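Long-range contact in protein involved in catabolism of external DNA (Legionella pneumophila subsp. pneumophila, PDB 2OO3), which probably transfers a methyl group from S-adenosyl-L-methionine to N6 of a single adenine, number 2030, in 23S ribosomal RNA: residues Ile107-Leu121 with Leu132-Gly146. Numbering follows the deposited sequence.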
ATOM      1  N   ILE A 107       2.134   1.102 -12.233  1.00 10.51           N
ATOM      2  CA  ILE A 107       2.337   1.254 -13.657  1.00 10.61           C
ATOM      3  C   ILE A 107       3.783   1.641 -13.936  1.00 11.78           C
ATOM      4  O   ILE A 107       4.355   1.239 -14.937  1.00 12.13           O
ATOM      5  CB  ILE A 107       1.322   2.283 -14.242  1.00 10.32           C
ATOM      6  CG1 ILE A 107      -0.082   1.670 -14.268  1.00  7.72           C
ATOM      7  CG2 ILE A 107       1.688   2.623 -15.650  1.00 13.81           C
ATOM      8  CD1 ILE A 107      -1.269   2.710 -14.512  1.00 10.64           C
ATOM      9  N   ASN A 108       4.401   2.383 -13.025  1.00 12.08           N
ATOM     10  CA  ASN A 108       5.802   2.735 -13.219  1.00 13.34           C
ATOM     11  C   ASN A 108       6.775   1.586 -13.040  1.00 13.42           C
ATOM     12  O   ASN A 108       7.715   1.461 -13.822  1.00 16.29           O
ATOM     13  CB  ASN A 108       6.218   3.933 -12.349  1.00 12.81           C
ATOM     14  CG  ASN A 108       6.047   5.236 -13.081  1.00 15.59           C
ATOM     15  OD1 ASN A 108       6.925   5.652 -13.859  1.00 15.79           O
ATOM     16  ND2 ASN A 108       4.886   5.856 -12.908  1.00 12.21           N
ATOM     17  N   GLN A 109       6.565   0.745 -12.038  1.00 11.25           N
ATOM     18  CA  GLN A 109       7.499  -0.336 -11.770  1.00  9.77           C
ATOM     19  C   GLN A 109       7.249  -1.686 -12.465  1.00  9.10           C
ATOM     20  O   GLN A 109       8.177  -2.515 -12.599  1.00  8.64           O
ATOM     21  CB  GLN A 109       7.541  -0.555 -10.273  1.00 10.44           C
ATOM     22  CG  GLN A 109       8.568   0.346  -9.579  1.00 12.06           C
ATOM     23  CD  GLN A 109       8.526   0.111  -8.109  1.00 13.59           C
ATOM     24  OE1 GLN A 109       7.555   0.473  -7.468  1.00 16.43           O
ATOM     25  NE2 GLN A 109       9.522  -0.572  -7.579  1.00 13.64           N
ATOM     26  N   LEU A 110       6.012  -1.932 -12.863  1.00  8.38           N
ATOM     27  CA  LEU A 110       5.670  -3.188 -13.513  1.00  8.80           C
ATOM     28  C   LEU A 110       6.123  -3.206 -14.968  1.00  8.90           C
ATOM     29  O   LEU A 110       6.594  -2.182 -15.476  1.00  7.38           O
ATOM     30  CB  LEU A 110       4.168  -3.492 -13.365  1.00  8.58           C
ATOM     31  CG  LEU A 110       3.795  -3.917 -11.927  1.00  9.23           C
ATOM     32  CD1 LEU A 110       2.287  -4.101 -11.800  1.00 11.86           C
ATOM     33  CD2 LEU A 110       4.476  -5.200 -11.551  1.00  8.98           C
ATOM     34  N   ARG A 111       5.998  -4.371 -15.621  1.00  8.64           N
ATOM     35  CA  ARG A 111       6.547  -4.563 -16.966  1.00  9.72           C
ATOM     36  C   ARG A 111       5.435  -4.798 -17.989  1.00 10.82           C
ATOM     37  O   ARG A 111       4.293  -5.098 -17.625  1.00 10.53           O
ATOM     38  CB  ARG A 111       7.527  -5.746 -16.936  1.00  9.65           C
ATOM     39  CG  ARG A 111       8.558  -5.512 -15.871  1.00 10.78           C
ATOM     40  CD  ARG A 111       9.023  -6.734 -15.173  1.00 13.78           C
ATOM     41  NE  ARG A 111       7.973  -7.629 -14.678  1.00 13.19           N
ATOM     42  CZ  ARG A 111       8.235  -8.884 -14.329  1.00 12.42           C
ATOM     43  NH1 ARG A 111       9.495  -9.306 -14.421  1.00 12.91           N
ATOM     44  NH2 ARG A 111       7.281  -9.714 -13.914  1.00  9.81           N
ATOM     45  N   SER A 112       5.775  -4.691 -19.271  1.00 11.22           N
ATOM     46  CA  SER A 112       4.797  -4.932 -20.322  1.00 11.89           C
ATOM     47  C   SER A 112       4.196  -6.314 -20.239  1.00 11.50           C
ATOM     48  O   SER A 112       3.043  -6.499 -20.649  1.00 10.93           O
ATOM     49  CB  SER A 112       5.420  -4.725 -21.708  1.00 13.83           C
ATOM     50  OG  SER A 112       6.609  -5.483 -21.833  1.00 16.40           O
ATOM     51  N   GLN A 113       4.939  -7.298 -19.704  1.00 10.38           N
ATOM     52  CA  GLN A 113       4.386  -8.671 -19.626  1.00 10.40           C
ATOM     53  C   GLN A 113       3.377  -8.874 -18.482  1.00  9.18           C
ATOM     54  O   GLN A 113       2.707  -9.898 -18.405  1.00  9.40           O
ATOM     55  CB  GLN A 113       5.513  -9.714 -19.478  1.00 10.45           C
ATOM     56  CG  GLN A 113       6.194  -9.601 -18.109  1.00 12.23           C
ATOM     57  CD  GLN A 113       7.411 -10.457 -17.987  1.00 17.62           C
ATOM     58  OE1 GLN A 113       7.293 -11.691 -17.903  1.00 21.81           O
ATOM     59  NE2 GLN A 113       8.606  -9.828 -17.958  1.00 11.41           N
ATOM     60  N   ASP A 114       3.291  -7.927 -17.571  1.00  8.52           N
ATOM     61  CA  ASP A 114       2.502  -8.129 -16.350  1.00  7.57           C
ATOM     62  C   ASP A 114       1.071  -7.767 -16.644  1.00  7.62           C
ATOM     63  O   ASP A 114       0.764  -7.250 -17.728  1.00  8.64           O
ATOM     64  CB  ASP A 114       3.076  -7.284 -15.189  1.00  6.24           C
ATOM     65  CG  ASP A 114       4.511  -7.673 -14.850  1.00  7.34           C
ATOM     66  OD1 ASP A 114       4.809  -8.900 -14.854  1.00  7.11           O
ATOM     67  OD2 ASP A 114       5.358  -6.772 -14.574  1.00  3.53           O
ATOM     68  N   ARG A 115       0.174  -8.021 -15.707  1.00  7.09           N
ATOM     69  CA  ARG A 115      -1.223  -7.625 -15.919  1.00  7.21           C
ATOM     70  C   ARG A 115      -1.737  -6.938 -14.688  1.00  7.54           C
ATOM     71  O   ARG A 115      -1.705  -7.535 -13.592  1.00  7.09           O
ATOM     72  CB  ARG A 115      -2.103  -8.841 -16.216  1.00  6.77           C
ATOM     73  CG  ARG A 115      -3.544  -8.505 -16.445  1.00  7.94           C
ATOM     74  CD  ARG A 115      -4.294  -9.668 -17.107  1.00 11.05           C
ATOM     75  NE  ARG A 115      -4.220 -10.869 -16.283  1.00 11.57           N
ATOM     76  CZ  ARG A 115      -5.199 -11.329 -15.503  1.00 14.29           C
ATOM     77  NH1 ARG A 115      -6.367 -10.693 -15.424  1.00 16.47           N
ATOM     78  NH2 ARG A 115      -4.998 -12.439 -14.799  1.00 14.66           N
ATOM     79  N   LEU A 116      -2.201  -5.699 -14.862  1.00  7.15           N
ATOM     80  CA  LEU A 116      -2.727  -4.899 -13.738  1.00  6.93           C
ATOM     81  C   LEU A 116      -4.237  -4.908 -13.804  1.00  6.99           C
ATOM     82  O   LEU A 116      -4.835  -4.647 -14.851  1.00  6.90           O
ATOM     83  CB  LEU A 116      -2.240  -3.436 -13.779  1.00  6.58           C
ATOM     84  CG  LEU A 116      -0.737  -3.135 -13.581  1.00  7.15           C
ATOM     85  CD1 LEU A 116       0.081  -3.492 -14.822  1.00  7.20           C
ATOM     86  CD2 LEU A 116      -0.544  -1.663 -13.191  1.00  7.25           C
ATOM     87  N   TYR A 117      -4.855  -5.156 -12.669  1.00  6.16           N
ATOM     88  CA  TYR A 117      -6.273  -5.142 -12.586  1.00  5.90           C
ATOM     89  C   TYR A 117      -6.666  -4.209 -11.429  1.00  6.08           C
ATOM     90  O   TYR A 117      -6.385  -4.489 -10.244  1.00  5.91           O
ATOM     91  CB  TYR A 117      -6.733  -6.562 -12.338  1.00  6.76           C
ATOM     92  CG  TYR A 117      -8.186  -6.784 -12.566  1.00  9.90           C
ATOM     93  CD1 TYR A 117      -8.632  -7.544 -13.667  1.00 10.02           C
ATOM     94  CD2 TYR A 117      -9.138  -6.270 -11.678  1.00 11.59           C
ATOM     95  CE1 TYR A 117      -9.982  -7.778 -13.861  1.00 11.18           C
ATOM     96  CE2 TYR A 117     -10.486  -6.503 -11.871  1.00 11.95           C
ATOM     97  CZ  TYR A 117     -10.889  -7.255 -12.959  1.00 11.35           C
ATOM     98  OH  TYR A 117     -12.200  -7.505 -13.136  1.00 12.81           O
ATOM     99  N   LEU A 118      -7.311  -3.099 -11.771  1.00  5.48           N
ATOM    100  CA  LEU A 118      -7.581  -2.056 -10.793  1.00  5.93           C
ATOM    101  C   LEU A 118      -9.080  -1.931 -10.575  1.00  7.18           C
ATOM    102  O   LEU A 118      -9.832  -1.782 -11.546  1.00  7.30           O
ATOM    103  CB  LEU A 118      -7.043  -0.713 -11.299  1.00  5.59           C
ATOM    104  CG  LEU A 118      -5.568  -0.692 -11.750  1.00  5.91           C
ATOM    105  CD1 LEU A 118      -5.159   0.644 -12.395  1.00  5.00           C
ATOM    106  CD2 LEU A 118      -4.593  -1.102 -10.558  1.00  3.94           C
ATOM    107  N   CYS A 119      -9.509  -1.959  -9.318  1.00  7.58           N
ATOM    108  CA  CYS A 119     -10.953  -1.916  -9.000  1.00  9.34           C
ATOM    109  C   CYS A 119     -11.266  -0.642  -8.255  1.00  9.46           C
ATOM    110  O   CYS A 119     -10.547  -0.286  -7.316  1.00  9.31           O
ATOM    111  CB  CYS A 119     -11.377  -3.090  -8.106  1.00  9.11           C
ATOM    112  SG  CYS A 119     -11.054  -4.761  -8.808  1.00 12.82           S
ATOM    113  N   GLU A 120     -12.357   0.009  -8.625  1.00 10.49           N
ATOM    114  CA  GLU A 120     -12.812   1.163  -7.870  1.00 12.83           C
ATOM    115  C   GLU A 120     -14.339   1.225  -7.864  1.00 13.76           C
ATOM    116  O   GLU A 120     -14.965   1.236  -8.914  1.00 14.09           O
ATOM    117  CB  GLU A 120     -12.210   2.478  -8.429  1.00 12.00           C
ATOM    118  CG  GLU A 120     -12.780   3.774  -7.784  1.00 12.79           C
ATOM    119  CD  GLU A 120     -12.698   3.779  -6.240  1.00 14.82           C
ATOM    120  OE1 GLU A 120     -11.684   3.291  -5.652  1.00 14.44           O
ATOM    121  OE2 GLU A 120     -13.667   4.276  -5.615  1.00 14.11           O
ATOM    122  N   LEU A 121     -14.908   1.344  -6.675  1.00 15.21           N
ATOM    123  CA  LEU A 121     -16.362   1.356  -6.513  1.00 17.94           C
ATOM    124  C   LEU A 121     -17.024   2.726  -6.791  1.00 17.85           C
ATOM    125  O   LEU A 121     -18.123   2.792  -7.354  1.00 17.94           O
ATOM    126  CB  LEU A 121     -16.675   0.879  -5.097  1.00 18.32           C
ATOM    127  CG  LEU A 121     -18.057   0.348  -4.747  1.00 21.12           C
ATOM    128  CD1 LEU A 121     -18.357  -0.873  -5.552  1.00 23.17           C
ATOM    129  CD2 LEU A 121     -18.126   0.066  -3.270  1.00 20.88           C
ATOM    130  N   LEU A 132      -5.657   7.575 -16.164  1.00 11.10           N
ATOM    131  CA  LEU A 132      -4.238   7.258 -15.879  1.00 12.28           C
ATOM    132  C   LEU A 132      -3.495   6.794 -17.112  1.00 11.60           C
ATOM    133  O   LEU A 132      -4.048   5.980 -17.869  1.00 10.48           O
ATOM    134  CB  LEU A 132      -4.145   6.155 -14.836  1.00 13.13           C
ATOM    135  CG  LEU A 132      -4.311   6.608 -13.371  1.00 17.78           C
ATOM    136  CD1 LEU A 132      -2.960   6.463 -12.714  1.00 17.20           C
ATOM    137  CD2 LEU A 132      -4.940   8.045 -13.147  1.00 16.77           C
ATOM    138  N   PRO A 133      -2.244   7.296 -17.318  1.00 10.51           N
ATOM    139  CA  PRO A 133      -1.455   6.774 -18.443  1.00 10.64           C
ATOM    140  C   PRO A 133      -1.135   5.282 -18.209  1.00 10.53           C
ATOM    141  O   PRO A 133      -0.965   4.861 -17.045  1.00 10.02           O
ATOM    142  CB  PRO A 133      -0.141   7.607 -18.400  1.00 10.66           C
ATOM    143  CG  PRO A 133      -0.033   8.114 -16.988  1.00 10.64           C
ATOM    144  CD  PRO A 133      -1.495   8.316 -16.547  1.00 10.52           C
ATOM    145  N   HIS A 134      -1.067   4.502 -19.286  1.00  9.73           N
ATOM    146  CA  HIS A 134      -0.701   3.083 -19.186  1.00  9.43           C
ATOM    147  C   HIS A 134       0.729   2.868 -19.628  1.00 10.26           C
ATOM    148  O   HIS A 134       1.287   1.813 -19.380  1.00 10.37           O
ATOM    149  CB  HIS A 134      -1.640   2.185 -20.031  1.00  8.30           C
ATOM    150  CG  HIS A 134      -3.071   2.228 -19.580  1.00  8.38           C
ATOM    151  ND1 HIS A 134      -4.105   1.643 -20.287  1.00  6.41           N
ATOM    152  CD2 HIS A 134      -3.637   2.814 -18.494  1.00  6.49           C
ATOM    153  CE1 HIS A 134      -5.239   1.836 -19.630  1.00  6.68           C
ATOM    154  NE2 HIS A 134      -4.984   2.562 -18.553  1.00  6.30           N
ATOM    155  N   PHE A 135       1.332   3.864 -20.265  1.00 12.02           N
ATOM    156  CA  PHE A 135       2.641   3.651 -20.932  1.00 13.56           C
ATOM    157  C   PHE A 135       2.542   2.398 -21.817  1.00 14.06           C
ATOM    158  O   PHE A 135       1.569   2.255 -22.561  1.00 13.86           O
ATOM    159  CB  PHE A 135       3.759   3.559 -19.898  1.00 14.33           C
ATOM    160  CG  PHE A 135       3.804   4.734 -18.954  1.00 17.08           C
ATOM    161  CD1 PHE A 135       3.943   6.028 -19.431  1.00 20.37           C
ATOM    162  CD2 PHE A 135       3.661   4.554 -17.606  1.00 20.47           C
ATOM    163  CE1 PHE A 135       3.939   7.128 -18.538  1.00 22.78           C
ATOM    164  CE2 PHE A 135       3.680   5.644 -16.724  1.00 20.68           C
ATOM    165  CZ  PHE A 135       3.803   6.914 -17.190  1.00 18.37           C
ATOM    166  N   ASN A 136       3.500   1.477 -21.717  1.00 14.48           N
ATOM    167  CA  ASN A 136       3.379   0.201 -22.426  1.00 14.49           C
ATOM    168  C   ASN A 136       2.884  -0.942 -21.531  1.00 13.29           C
ATOM    169  O   ASN A 136       3.123  -2.122 -21.844  1.00 13.04           O
ATOM    170  CB  ASN A 136       4.716  -0.182 -23.107  1.00 15.60           C
ATOM    171  CG  ASN A 136       5.820  -0.497 -22.094  1.00 19.18           C
ATOM    172  OD1 ASN A 136       5.803   0.015 -20.968  1.00 20.32           O
ATOM    173  ND2 ASN A 136       6.799  -1.316 -22.501  1.00 19.81           N
ATOM    174  N   LYS A 137       2.182  -0.622 -20.439  1.00 11.53           N
ATOM    175  CA  LYS A 137       1.668  -1.696 -19.553  1.00 10.26           C
ATOM    176  C   LYS A 137       0.261  -2.061 -19.918  1.00 10.31           C
ATOM    177  O   LYS A 137      -0.426  -1.361 -20.692  1.00 10.07           O
ATOM    178  CB  LYS A 137       1.694  -1.318 -18.062  1.00 10.04           C
ATOM    179  CG  LYS A 137       2.873  -0.506 -17.618  1.00 10.89           C
ATOM    180  CD  LYS A 137       4.243  -1.148 -17.949  1.00 14.62           C
ATOM    181  CE  LYS A 137       5.271  -0.022 -17.928  1.00 15.08           C
ATOM    182  NZ  LYS A 137       6.378  -0.329 -17.049  1.00 22.14           N
ATOM    183  N   LYS A 138      -0.174  -3.156 -19.331  1.00  9.95           N
ATOM    184  CA  LYS A 138      -1.437  -3.786 -19.654  1.00 11.32           C
ATOM    185  C   LYS A 138      -2.352  -3.523 -18.432  1.00  9.36           C
ATOM    186  O   LYS A 138      -2.227  -4.172 -17.393  1.00  7.78           O
ATOM    187  CB  LYS A 138      -1.142  -5.280 -19.863  1.00 10.86           C
ATOM    188  CG  LYS A 138      -2.232  -6.135 -20.399  1.00 15.52           C
ATOM    189  CD  LYS A 138      -1.634  -7.473 -21.044  1.00 16.71           C
ATOM    190  CE  LYS A 138      -0.933  -8.411 -20.037  1.00 21.79           C
ATOM    191  NZ  LYS A 138      -0.046  -9.488 -20.656  1.00 22.79           N
ATOM    192  N   VAL A 139      -3.250  -2.548 -18.562  1.00  7.45           N
ATOM    193  CA  VAL A 139      -3.986  -2.043 -17.418  1.00  7.57           C
ATOM    194  C   VAL A 139      -5.502  -2.194 -17.595  1.00  7.51           C
ATOM    195  O   VAL A 139      -6.087  -1.586 -18.486  1.00  6.78           O
ATOM    196  CB  VAL A 139      -3.650  -0.550 -17.125  1.00  7.42           C
ATOM    197  CG1 VAL A 139      -4.428  -0.047 -15.881  1.00  7.26           C
ATOM    198  CG2 VAL A 139      -2.153  -0.351 -16.907  1.00  8.87           C
ATOM    199  N   TYR A 140      -6.125  -3.009 -16.758  1.00  7.39           N
ATOM    200  CA  TYR A 140      -7.586  -3.185 -16.795  1.00  8.22           C
ATOM    201  C   TYR A 140      -8.245  -2.477 -15.639  1.00  9.12           C
ATOM    202  O   TYR A 140      -8.044  -2.856 -14.479  1.00 10.75           O
ATOM    203  CB  TYR A 140      -7.939  -4.669 -16.756  1.00  8.21           C
ATOM    204  CG  TYR A 140      -7.442  -5.368 -18.001  1.00  9.08           C
ATOM    205  CD1 TYR A 140      -8.267  -5.476 -19.141  1.00  6.93           C
ATOM    206  CD2 TYR A 140      -6.137  -5.882 -18.069  1.00  7.26           C
ATOM    207  CE1 TYR A 140      -7.805  -6.091 -20.305  1.00  6.38           C
ATOM    208  CE2 TYR A 140      -5.666  -6.517 -19.245  1.00  7.82           C
ATOM    209  CZ  TYR A 140      -6.517  -6.622 -20.344  1.00  8.43           C
ATOM    210  OH  TYR A 140      -6.048  -7.240 -21.486  1.00 10.67           O
ATOM    211  N   VAL A 141      -9.035  -1.456 -15.941  1.00  9.94           N
ATOM    212  CA  VAL A 141      -9.706  -0.665 -14.900  1.00 10.98           C
ATOM    213  C   VAL A 141     -11.159  -1.095 -14.814  1.00 12.35           C
ATOM    214  O   VAL A 141     -11.859  -1.085 -15.835  1.00 12.21           O
ATOM    215  CB  VAL A 141      -9.646   0.824 -15.239  1.00 11.50           C
ATOM    216  CG1 VAL A 141     -10.323   1.680 -14.142  1.00 13.10           C
ATOM    217  CG2 VAL A 141      -8.203   1.268 -15.451  1.00 12.91           C
ATOM    218  N   ASN A 142     -11.612  -1.463 -13.608  1.00 12.17           N
ATOM    219  CA  ASN A 142     -12.952  -2.009 -13.378  1.00 14.24           C
ATOM    220  C   ASN A 142     -13.779  -1.292 -12.310  1.00 14.46           C
ATOM    221  O   ASN A 142     -13.298  -1.045 -11.202  1.00 15.11           O
ATOM    222  CB  ASN A 142     -12.833  -3.477 -13.043  1.00 14.71           C
ATOM    223  CG  ASN A 142     -12.199  -4.256 -14.170  1.00 19.12           C
ATOM    224  OD1 ASN A 142     -12.892  -4.789 -15.038  1.00 23.75           O
ATOM    225  ND2 ASN A 142     -10.864  -4.311 -14.177  1.00 24.83           N
ATOM    226  N   HIS A 143     -15.002  -0.918 -12.665  1.00 13.73           N
ATOM    227  CA  HIS A 143     -15.918  -0.255 -11.747  1.00 14.92           C
ATOM    228  C   HIS A 143     -16.698  -1.346 -11.006  1.00 15.24           C
ATOM    229  O   HIS A 143     -17.711  -1.853 -11.483  1.00 14.27           O
ATOM    230  CB  HIS A 143     -16.848   0.701 -12.521  1.00 15.19           C
ATOM    231  CG  HIS A 143     -17.736   1.525 -11.642  1.00 18.07           C
ATOM    232  ND1 HIS A 143     -18.885   2.137 -12.109  1.00 19.10           N
ATOM    233  CD2 HIS A 143     -17.649   1.837 -10.327  1.00 18.04           C
ATOM    234  CE1 HIS A 143     -19.457   2.794 -11.120  1.00 20.09           C
ATOM    235  NE2 HIS A 143     -18.742   2.611 -10.024  1.00 21.37           N
ATOM    236  N   THR A 144     -16.176  -1.731  -9.843  1.00 15.64           N
ATOM    237  CA  THR A 144     -16.631  -2.918  -9.174  1.00 15.90           C
ATOM    238  C   THR A 144     -16.176  -2.922  -7.727  1.00 16.77           C
ATOM    239  O   THR A 144     -15.216  -2.230  -7.355  1.00 16.10           O
ATOM    240  CB  THR A 144     -16.186  -4.199  -9.931  1.00 16.96           C
ATOM    241  OG1 THR A 144     -16.972  -5.318  -9.492  1.00 18.52           O
ATOM    242  CG2 THR A 144     -14.661  -4.481  -9.783  1.00 16.30           C
ATOM    243  N   ASP A 145     -16.895  -3.678  -6.897  1.00 16.58           N
ATOM    244  CA  ASP A 145     -16.446  -3.947  -5.552  1.00 16.55           C
ATOM    245  C   ASP A 145     -15.200  -4.822  -5.605  1.00 15.35           C
ATOM    246  O   ASP A 145     -15.306  -6.044  -5.808  1.00 13.66           O
ATOM    247  CB  ASP A 145     -17.540  -4.690  -4.782  1.00 17.55           C
ATOM    248  CG  ASP A 145     -17.250  -4.763  -3.304  1.00 21.24           C
ATOM    249  OD1 ASP A 145     -16.063  -4.793  -2.920  1.00 22.00           O
ATOM    250  OD2 ASP A 145     -18.229  -4.774  -2.523  1.00 28.02           O
ATOM    251  N   GLY A 146     -14.029  -4.214  -5.416  1.00 13.11           N
ATOM    252  CA  GLY A 146     -12.760  -4.983  -5.472  1.00 13.14           C
ATOM    253  C   GLY A 146     -12.661  -6.161  -4.509  1.00 13.16           C
ATOM    254  O   GLY A 146     -12.115  -7.191  -4.846  1.00 12.61           O
TER
HETATM  255  O   HOH W   1       1.668  -4.605 -17.923  1.00 12.78           O
HETATM  256  O   HOH W   2       2.160  -4.811 -22.492  1.00 32.04           O
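Strands 115-119 and 139-142 are the two parallel strands of a beta-alpha-beta unit at one margin of the Rossmann-like methyltransferase sheet, with helix 123-129 making the crossover. L116 pairs with V139, Y117 with Y140, L118 with V141 and C119 with N142, and the strand directions differ by 16°. The inner backbone bonds are near-linear: L118 N meets Y140 O at 2.8 Å, and N142 N returns to L118 O at 2.7 Å; the last rung, T144 N to E120 O, is weak. On the face carrying L116 and L118, the CD1 methyl of L118 rests on V139 CG1 (3.6 Å), while V139 CG2 turns to I107 of helix 102-109. On the other face, the amide of N142 lies almost parallel to the Y117 ring, the planes 6° apart, with ND2 over the rim 3.2 Å from CZ. With CG anti to its backbone N (chi1 -165°), Y117 swings its ring toward that amide.

Before the strands, K137 bends at chi2 and again at chi4 to bring NZ to the end of helix 102-109, where it donates weakly to I107 O; L110 O lies 2.4 Å from NZ, too short to be trusted in detail. A water donates to R111 O and D114 O and accepts from K138 N. R111 grips the D114 carboxylate side-on through NE and NH2, and its NH1 bonds K33 O. At the far end H143 NE2 donates a bent hydrogen bond to L121 O at 2.7 Å. The pairing probably sets the spacing of E120 and D145-G146, predicted S-adenosyl-L-methionine-binding residues at the C-terminal ends of the strands, while a positive K137 would be expected to suit the helix-end carbonyls, its exact NZ position being uncertain.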